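Local coordinates for protein glycoside hydrolase, family 11\:clostridium cellulosome enzyme, dockerin type i\:polysaccharide (Clostridium thermocellum, PDB 2C71) that probably removes acetyl groups from xylan during plant cell-wall degradation, as a metal-dependent family 4 carbohydrate esterase of the NodB-like deacetylase type, at residues Leu9-Pro15 / Ala34-Val39; Tyr68-Ala72 / Pro104-Ser109; Arg147-Ile151 / Tyr204-Pro208. One frame throughout, in Å; residues are numbered along the deposited sequence.

Contact 1 of 3, residues Leu9-Pro15 / Ala34-Val39; sequences LTFDDGP and ATFMVV. With MG (magnesium ion), chain B.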
loop_
_atom_site.group_PDB
_atom_site.type_symbol
_atom_site.label_atom_id
_atom_site.label_comp_id
_atom_site.label_asym_id
_atom_site.label_seq_id
_atom_site.Cartn_x
_atom_site.Cartn_y
_atom_site.Cartn_z
ATOM N N LEU A 9 7.502 0.554 -2.179
ATOM C CA LEU A 9 6.917 1.687 -1.563
ATOM C C LEU A 9 5.380 1.503 -1.654
ATOM O O LEU A 9 4.858 1.309 -2.769
ATOM C CB LEU A 9 7.474 2.879 -2.341
ATOM C CG LEU A 9 7.043 4.251 -1.870
ATOM C CD1 LEU A 9 7.549 4.560 -0.477
ATOM C CD2 LEU A 9 7.512 5.296 -2.903
ATOM N N THR A 10 4.654 1.532 -0.518
ATOM C CA THR A 10 3.231 1.262 -0.493
ATOM C C THR A 10 2.507 2.344 0.320
ATOM O O THR A 10 3.095 2.944 1.232
ATOM C CB THR A 10 2.903 -0.140 0.056
ATOM O OG1 THR A 10 3.053 -0.172 1.461
ATOM C CG2 THR A 10 3.743 -1.245 -0.603
ATOM N N PHE A 11 1.252 2.609 -0.064
ATOM C CA PHE A 11 0.500 3.736 0.483
ATOM C C PHE A 11 -0.903 3.296 0.844
ATOM O O PHE A 11 -1.640 2.810 -0.003
ATOM C CB PHE A 11 0.397 4.852 -0.548
ATOM C CG PHE A 11 1.721 5.443 -0.920
ATOM C CD1 PHE A 11 2.295 6.431 -0.118
ATOM C CD2 PHE A 11 2.418 5.025 -2.056
ATOM C CE1 PHE A 11 3.554 6.952 -0.420
ATOM C CE2 PHE A 11 3.662 5.551 -2.349
ATOM C CZ PHE A 11 4.211 6.490 -1.528
ATOM N N ASP A 12 -1.283 3.496 2.103
ATOM C CA ASP A 12 -2.621 3.140 2.570
ATOM C C ASP A 12 -3.594 4.319 2.505
ATOM O O ASP A 12 -3.178 5.479 2.504
ATOM C CB ASP A 12 -2.561 2.591 3.997
ATOM C CG ASP A 12 -2.031 1.172 4.053
ATOM O OD1 ASP A 12 -1.871 0.552 2.981
ATOM O OD2 ASP A 12 -1.774 0.677 5.172
ATOM N N ASP A 13 -4.879 4.008 2.639
ATOM C CA ASP A 13 -5.985 4.809 3.199
ATOM C C ASP A 13 -6.723 5.683 2.187
ATOM O O ASP A 13 -7.725 6.326 2.542
ATOM C CB ASP A 13 -5.622 5.686 4.410
ATOM C CG ASP A 13 -5.488 4.910 5.734
ATOM O OD1 ASP A 13 -5.482 3.653 5.751
ATOM O OD2 ASP A 13 -5.376 5.612 6.779
ATOM N N GLY A 14 -6.252 5.693 0.933
ATOM C CA GLY A 14 -6.901 6.433 -0.124
ATOM C C GLY A 14 -7.862 5.578 -0.942
ATOM O O GLY A 14 -8.235 4.483 -0.532
ATOM N N PRO A 15 -8.333 6.102 -2.092
ATOM C CA PRO A 15 -7.849 7.314 -2.751
ATOM C C PRO A 15 -8.506 8.586 -2.271
ATOM O O PRO A 15 -9.683 8.587 -1.888
ATOM C CB PRO A 15 -8.304 7.052 -4.219
ATOM C CG PRO A 15 -9.567 6.255 -4.063
ATOM C CD PRO A 15 -9.262 5.312 -2.950
ATOM N N ALA A 34 4.813 2.239 -7.476
ATOM C CA ALA A 34 4.422 1.969 -6.080
ATOM C C ALA A 34 3.133 1.165 -6.080
ATOM O O ALA A 34 2.565 0.841 -7.120
ATOM C CB ALA A 34 4.303 3.254 -5.296
ATOM N N THR A 35 2.661 0.859 -4.872
ATOM C CA THR A 35 1.429 0.112 -4.655
ATOM C C THR A 35 0.527 0.900 -3.708
ATOM O O THR A 35 1.005 1.378 -2.676
ATOM C CB THR A 35 1.693 -1.284 -4.087
ATOM O OG1 THR A 35 2.662 -1.959 -4.917
ATOM C CG2 THR A 35 0.445 -2.132 -4.008
ATOM N N PHE A 36 -0.736 1.026 -4.054
ATOM C CA PHE A 36 -1.753 1.739 -3.251
ATOM C C PHE A 36 -2.736 0.725 -2.695
ATOM O O PHE A 36 -3.374 0.008 -3.467
ATOM C CB PHE A 36 -2.472 2.784 -4.103
ATOM C CG PHE A 36 -1.576 3.900 -4.536
ATOM C CD1 PHE A 36 -0.751 3.790 -5.657
ATOM C CD2 PHE A 36 -1.496 5.069 -3.773
ATOM C CE1 PHE A 36 0.117 4.811 -5.968
ATOM C CE2 PHE A 36 -0.625 6.087 -4.117
ATOM C CZ PHE A 36 0.172 5.937 -5.234
ATOM N N MET A 37 -2.854 0.676 -1.383
ATOM C CA MET A 37 -3.794 -0.216 -0.673
ATOM C C MET A 37 -5.012 0.644 -0.356
ATOM O O MET A 37 -4.965 1.517 0.524
ATOM C CB MET A 37 -3.153 -0.818 0.588
ATOM C CG MET A 37 -1.817 -1.470 0.345
ATOM S SD MET A 37 -1.726 -2.779 -0.893
ATOM C CE MET A 37 -2.488 -4.114 0.051
ATOM N N VAL A 38 -6.059 0.449 -1.143
ATOM C CA VAL A 38 -7.205 1.385 -1.157
ATOM C C VAL A 38 -8.367 0.873 -0.338
ATOM O O VAL A 38 -8.561 -0.329 -0.089
ATOM C CB VAL A 38 -7.651 1.703 -2.600
ATOM C CG1 VAL A 38 -6.508 2.338 -3.388
ATOM C CG2 VAL A 38 -8.223 0.514 -3.305
ATOM N N VAL A 39 -9.156 1.824 0.113
ATOM C CA VAL A 39 -10.318 1.597 0.986
ATOM C C VAL A 39 -11.573 1.722 0.129
ATOM O O VAL A 39 -11.822 2.742 -0.537
ATOM C CB VAL A 39 -10.298 2.605 2.156
ATOM C CG1 VAL A 39 -11.560 2.478 3.009
ATOM C CG2 VAL A 39 -9.055 2.373 2.989
HETATM MG MG MG B . -5.171 2.233 7.276
HETATM O O HOH W 1 5.181 -1.134 -4.178
HETATM O O HOH W 2 -3.134 2.355 7.194
HETATM O O HOH W 3 -5.150 3.776 8.672
HETATM O O HOH W 4 -7.136 1.954 7.763
HETATM O O HOH W 5 -4.677 0.771 8.831
#

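Contact 2 of 3, residues Tyr68-Ala72 / Pro104-Ser109; sequences YSGMA and PNLETS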
loop_
_atom_site.group_PDB
_atom_site.type_symbol
_atom_site.label_atom_id
_atom_site.label_comp_id
_atom_site.label_asym_id
_atom_site.label_seq_id
_atom_site.Cartn_x
_atom_site.Cartn_y
_atom_site.Cartn_z
ATOM N N TYR A 68 -12.461 1.508 7.700
ATOM C CA TYR A 68 -11.325 1.821 8.560
ATOM C C TYR A 68 -11.398 1.076 9.908
ATOM O O TYR A 68 -10.670 1.401 10.849
ATOM C CB TYR A 68 -11.213 3.349 8.787
ATOM C CG TYR A 68 -10.939 4.102 7.507
ATOM C CD1 TYR A 68 -9.636 4.166 6.975
ATOM C CD2 TYR A 68 -11.958 4.652 6.740
ATOM C CE1 TYR A 68 -9.337 4.839 5.795
ATOM C CE2 TYR A 68 -11.642 5.363 5.511
ATOM C CZ TYR A 68 -10.330 5.370 5.095
ATOM O OH TYR A 68 -10.114 6.054 3.888
ATOM N N SER A 69 -12.234 0.042 9.975
ATOM C CA SER A 69 -12.418 -0.741 11.189
ATOM C C SER A 69 -11.458 -1.927 11.196
ATOM O O SER A 69 -11.291 -2.656 10.222
ATOM C CB SER A 69 -13.857 -1.318 11.218
ATOM O OG SER A 69 -14.810 -0.276 11.346
ATOM N N GLY A 70 -10.871 -2.218 12.368
ATOM C CA GLY A 70 -10.129 -3.453 12.552
ATOM C C GLY A 70 -10.994 -4.656 12.255
ATOM O O GLY A 70 -12.180 -4.668 12.624
ATOM N N MET A 71 -10.413 -5.683 11.640
ATOM C CA MET A 71 -11.196 -6.773 11.068
ATOM C C MET A 71 -11.032 -8.102 11.810
ATOM O O MET A 71 -11.678 -9.093 11.466
ATOM C CB MET A 71 -10.860 -6.954 9.586
ATOM C CG MET A 71 -11.173 -5.740 8.728
ATOM S SD MET A 71 -10.894 -6.038 6.972
ATOM C CE MET A 71 -12.248 -7.149 6.598
ATOM N N ALA A 72 -10.174 -8.122 12.824
ATOM C CA ALA A 72 -9.678 -9.379 13.383
ATOM C C ALA A 72 -10.771 -10.137 14.137
ATOM O O ALA A 72 -10.755 -11.364 14.210
ATOM C CB ALA A 72 -8.487 -9.120 14.294
ATOM N N PRO A 104 -6.576 -3.685 8.074
ATOM C CA PRO A 104 -6.737 -2.438 8.863
ATOM C C PRO A 104 -6.028 -2.579 10.185
ATOM O O PRO A 104 -6.191 -3.575 10.921
ATOM C CB PRO A 104 -8.254 -2.320 9.004
ATOM C CG PRO A 104 -8.758 -2.956 7.737
ATOM C CD PRO A 104 -7.856 -4.163 7.554
ATOM N N ASN A 105 -5.250 -1.562 10.541
ATOM C CA ASN A 105 -4.490 -1.517 11.786
ATOM C C ASN A 105 -3.454 -2.631 11.921
ATOM O O ASN A 105 -2.908 -2.810 13.008
ATOM C CB ASN A 105 -5.394 -1.549 13.020
ATOM C CG ASN A 105 -6.435 -0.461 13.046
ATOM O OD1 ASN A 105 -7.506 -0.621 13.639
ATOM N ND2 ASN A 105 -6.173 0.638 12.412
ATOM N N LEU A 106 -3.155 -3.352 10.862
ATOM C CA LEU A 106 -2.245 -4.492 10.887
ATOM C C LEU A 106 -2.739 -5.579 11.832
ATOM O O LEU A 106 -1.962 -6.464 12.185
ATOM C CB LEU A 106 -0.792 -4.139 11.148
ATOM C CG LEU A 106 -0.203 -3.149 10.136
ATOM C CD1 LEU A 106 1.228 -2.865 10.427
ATOM C CD2 LEU A 106 -0.332 -3.672 8.686
ATOM N N GLU A 107 -4.036 -5.613 12.154
ATOM C CA GLU A 107 -4.582 -6.581 13.094
ATOM C C GLU A 107 -5.084 -7.827 12.383
ATOM O O GLU A 107 -5.922 -7.724 11.483
ATOM C CB GLU A 107 -5.715 -5.963 13.900
ATOM C CG GLU A 107 -5.197 -4.967 14.917
ATOM C CD GLU A 107 -6.178 -3.922 15.459
ATOM O OE1 GLU A 107 -7.320 -3.799 14.980
ATOM O OE2 GLU A 107 -5.748 -3.159 16.381
ATOM N N THR A 108 -4.576 -9.015 12.767
ATOM C CA THR A 108 -4.961 -10.265 12.154
ATOM C C THR A 108 -5.519 -11.222 13.211
ATOM O O THR A 108 -5.357 -11.014 14.434
ATOM C CB THR A 108 -3.829 -10.922 11.372
ATOM O OG1 THR A 108 -2.823 -11.369 12.278
ATOM C CG2 THR A 108 -3.231 -9.953 10.322
ATOM N N SER A 109 -6.139 -12.286 12.708
ATOM C CA SER A 109 -6.599 -13.422 13.505
ATOM C C SER A 109 -6.610 -14.601 12.569
ATOM O O SER A 109 -6.633 -14.423 11.362
ATOM C CB SER A 109 -8.006 -13.195 14.084
ATOM O OG SER A 109 -8.926 -13.073 13.004
HETATM O O HOH W 6 -7.763 -5.820 10.625
HETATM O O HOH W 7 -9.112 -5.849 14.699
#

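Contact 3 of 3, residues Arg147-Ile151 / Tyr204-Pro208; sequences RDGTI and YNSVP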
loop_
_atom_site.group_PDB
_atom_site.type_symbol
_atom_site.label_atom_id
_atom_site.label_comp_id
_atom_site.label_asym_id
_atom_site.label_seq_id
_atom_site.Cartn_x
_atom_site.Cartn_y
_atom_site.Cartn_z
ATOM N N ARG A 147 15.943 -2.492 4.165
ATOM C CA ARG A 147 16.930 -3.453 3.697
ATOM C C ARG A 147 16.409 -4.029 2.383
ATOM O O ARG A 147 15.292 -3.744 1.961
ATOM C CB ARG A 147 17.189 -4.573 4.719
ATOM C CG ARG A 147 16.029 -5.397 5.083
ATOM C CD ARG A 147 16.350 -6.460 6.164
ATOM N NE ARG A 147 15.139 -7.117 6.651
ATOM C CZ ARG A 147 13.987 -7.142 5.995
ATOM N NH1 ARG A 147 13.895 -6.568 4.794
ATOM N NH2 ARG A 147 12.950 -7.770 6.518
ATOM N N ASP A 148 17.224 -4.839 1.721
ATOM C CA ASP A 148 16.784 -5.499 0.521
ATOM C C ASP A 148 15.539 -6.314 0.802
ATOM O O ASP A 148 15.547 -7.165 1.696
ATOM C CB ASP A 148 17.903 -6.393 0.019
ATOM C CG ASP A 148 17.637 -7.018 -1.325
ATOM O OD1 ASP A 148 16.668 -6.686 -2.038
ATOM O OD2 ASP A 148 18.441 -7.948 -1.629
ATOM N N GLY A 149 14.457 -6.045 0.057
ATOM C CA GLY A 149 13.216 -6.757 0.212
ATOM C C GLY A 149 12.165 -6.089 1.108
ATOM O O GLY A 149 11.052 -6.616 1.209
ATOM N N THR A 150 12.492 -4.954 1.723
ATOM C CA THR A 150 11.517 -4.319 2.623
ATOM C C THR A 150 10.284 -3.839 1.848
ATOM O O THR A 150 10.383 -3.210 0.789
ATOM C CB THR A 150 12.163 -3.126 3.317
ATOM O OG1 THR A 150 13.261 -3.573 4.127
ATOM C CG2 THR A 150 11.211 -2.279 4.132
ATOM N N ILE A 151 9.121 -4.035 2.484
ATOM C CA ILE A 151 7.868 -3.385 2.115
ATOM C C ILE A 151 7.731 -2.158 3.021
ATOM O O ILE A 151 7.768 -2.309 4.241
ATOM C CB ILE A 151 6.695 -4.333 2.258
ATOM C CG1 ILE A 151 6.831 -5.553 1.326
ATOM C CG2 ILE A 151 5.367 -3.600 2.054
ATOM C CD1 ILE A 151 5.798 -6.678 1.598
ATOM N N TYR A 204 3.474 -10.681 5.296
ATOM C CA TYR A 204 4.797 -10.316 4.761
ATOM C C TYR A 204 5.106 -8.893 5.123
ATOM O O TYR A 204 4.403 -7.950 4.724
ATOM C CB TYR A 204 4.815 -10.409 3.258
ATOM C CG TYR A 204 4.743 -11.800 2.702
ATOM C CD1 TYR A 204 3.543 -12.493 2.604
ATOM C CD2 TYR A 204 5.907 -12.436 2.225
ATOM C CE1 TYR A 204 3.468 -13.754 2.061
ATOM C CE2 TYR A 204 5.832 -13.685 1.654
ATOM C CZ TYR A 204 4.612 -14.353 1.603
ATOM O OH TYR A 204 4.537 -15.629 1.041
ATOM N N ASN A 205 6.198 -8.667 5.864
ATOM C CA ASN A 205 6.769 -7.339 6.079
ATOM C C ASN A 205 7.926 -7.066 5.119
ATOM O O ASN A 205 8.380 -5.930 4.979
ATOM C CB ASN A 205 7.225 -7.154 7.517
ATOM C CG ASN A 205 6.100 -7.330 8.488
ATOM O OD1 ASN A 205 5.054 -6.633 8.349
ATOM N ND2 ASN A 205 6.255 -8.188 9.437
ATOM N N SER A 206 8.375 -8.107 4.434
ATOM C CA SER A 206 9.483 -8.092 3.517
ATOM C C SER A 206 9.355 -9.340 2.659
ATOM O O SER A 206 8.583 -10.249 2.983
ATOM C CB SER A 206 10.787 -8.176 4.252
ATOM O OG SER A 206 10.886 -9.309 5.060
ATOM N N VAL A 207 10.132 -9.352 1.575
ATOM C CA VAL A 207 10.214 -10.524 0.691
ATOM C C VAL A 207 11.655 -10.889 0.510
ATOM O O VAL A 207 12.444 -10.054 0.109
ATOM C CB VAL A 207 9.552 -10.250 -0.672
ATOM C CG1 VAL A 207 9.656 -11.492 -1.574
ATOM C CG2 VAL A 207 8.078 -9.807 -0.512
ATOM N N PRO A 208 12.021 -12.180 0.765
ATOM C CA PRO A 208 11.211 -13.273 1.294
ATOM C C PRO A 208 10.789 -13.007 2.732
ATOM O O PRO A 208 11.313 -12.090 3.403
ATOM C CB PRO A 208 12.112 -14.519 1.145
ATOM C CG PRO A 208 13.418 -14.030 1.040
ATOM C CD PRO A 208 13.414 -12.626 0.515
HETATM O O HOH W 8 15.236 -9.857 0.078
#

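Contact 1 of 3, residues Leu9-Pro15 / Ala34-Val39
Strands 6-12 and 35-38 pair side by side as the two strands of a beta-alpha-beta unit in the central parallel sheet of the NodB-like fold. Thr-35 N bonds to Leu-9 O (3.1 Å) and Phe-11 N to Thr-35 O (2.9 Å). Met-37 N then reaches Phe-11 O at 2.8 Å. After Asp-12 the pairing slips by one residue. Val-39 N bonds to Gly-14 O (2.9 Å), the carbonyl oxygen of the cis peptide that leads into Pro-15.

On one face of the sheet the Phe-11 and Phe-36 rings are nearly parallel (24°) but slid apart, so they barely overlap. Both leave their strands the same way, with CG beside the backbone N (chi1 -64° and -66°), which sets them side by side. Phe-11 CD2 sits over a face of the Phe-36 ring. Ala-34 CB meets the edge of the Phe-11 ring, 3.8 Å from CE2. On the other face Asp-12 OD1 lies against Met-37 CB at 3.0 Å. Asp-12 OD1 also forms a salt bridge with Arg-102.

Asp-13 OD1 binds the magnesium ion at 2.1 Å, with four waters and His-64 completing the site. Asp-13 OD2 and Asp-12 OD2 each accept a bond from a metal-bound water.

Helix 17-30 covers the phenylalanine face through Val-23 and Leu-24, and Met-54 of helix 45-56 reaches Phe-36. Strand 151-155 also pairs with strand 6-12.

Contact 2 of 3, residues Tyr68-Ala72 / Pro104-Ser109
Met-71 crosses the ring of Pro-104, with SD 3.6 Å from Pro-104 CD and CG close to the same ring edge. The contact joins two loops of the NodB-like fold. One leads from strand 60-63 to helix 76-94, and the other from strand 100-101 to helix 110-115. Pro-104 also touches the 68-72 backbone, since its CB lies 3.3 Å from Ser-69 O. Further along, the methyl group of Ala-72 rests on the backbone of Thr-108, with CB 3.7 Å from Thr-108 O.

Two waters fill in the polar part. One accepts from Met-71 N and donates to Pro-104 O and Glu-107 O, each at 2.8 Å, and so ties the loops together. The second accepts from Ala-72 N and donates to Glu-107 OE1 (2.7 Å). The extended Glu-107 side chain brings this carboxylate oxygen alongside Gly-70 CA.

The shape of 104-109 comes from a beta turn close to type I', in which Glu-107 N bonds to Pro-104 O. Asn-105 and Leu-106, in its middle, both have positive phi. The nearest side-chain atom of Asn-105 lies about 5 Å from the magnesium ion. Behind Met-71 lie Ile-83 of helix 76-94 and Leu-112 of helix 110-115.

Ser-109 is the N-cap of helix 110-115, and its OG accepts from Leu-112 N. With chi1 at 63°, OG sits between the backbone N and the carbonyl carbon. From there it donates to Ala-72 O at 2.8 Å, in the carbonyl plane on a lone pair, with a C=O...OG angle of 127°.

Contact 3 of 3, residues Arg147-Ile151 / Tyr204-Pro208
Gly-149 O is held by two groups of segment 204-208. Val-207 N gives it a hydrogen bond at 2.9 Å. Ser-206 CA adds a CA-H...O contact to Gly-149 O at 3.2 Å. Two residues on, Ile-151 N bonds to Asn-205 O (3.2 Å). These bonds flank a single beta bridge between Thr-150 and Ser-206.

The bridge ties the chain entering strand 151-155 of the NodB-like fold to the tail that follows helix 185-192. Residues 147-150 form a type II beta turn, with Gly-149 at its positive-phi position and Thr-150 N bonded to Arg-147 O. Thr-150 OG1 turns back to accept from Arg-147 N (2.9 Å), which bonds the two ends of the turn a second time.

Arg-147 has two deposited conformers. In the one given, NH2 at the edge of the Arg-147 guanidinium lies 3.0 Å from Ser-206 OG. A water donates to Val-207 O (2.8 Å) and weakly to Asp-148 O.

Beside the backbone bonds, Ile-151 has CG1 next to its backbone N (chi1 -62°) and runs on extended. This brings Ile-151 CD1 to Tyr-204 CB at 4.2 Å and near Val-207 CG2. Leu-188 of helix 185-192 touches both Ile-151 and Val-207.

Overall arrangement
Contact 1 lies in the core, about 4 Å from the centre of the chain (centre to centre), wholly buried and built from regular parallel strand pairing. Contact 2 lies toward the surface, where two irregular loops meet through small apolar contacts, one direct hydrogen bond and two bridging waters. Contact 3 is mostly buried but peripheral, with one bridge and two backbone bonds. Contacts 1 and 2 meet near the metal: Tyr-68 OH is hydrogen-bonded to Asp-13 O, and its ring packs on Val-39. Contact 3 reaches the central sheet at Ile-151, the first residue of strand 151-155, where Thr-10 CG2 touches Ile-151 CG2. Contacts 2 and 3 do not touch. Contact 1 binds the magnesium ion directly.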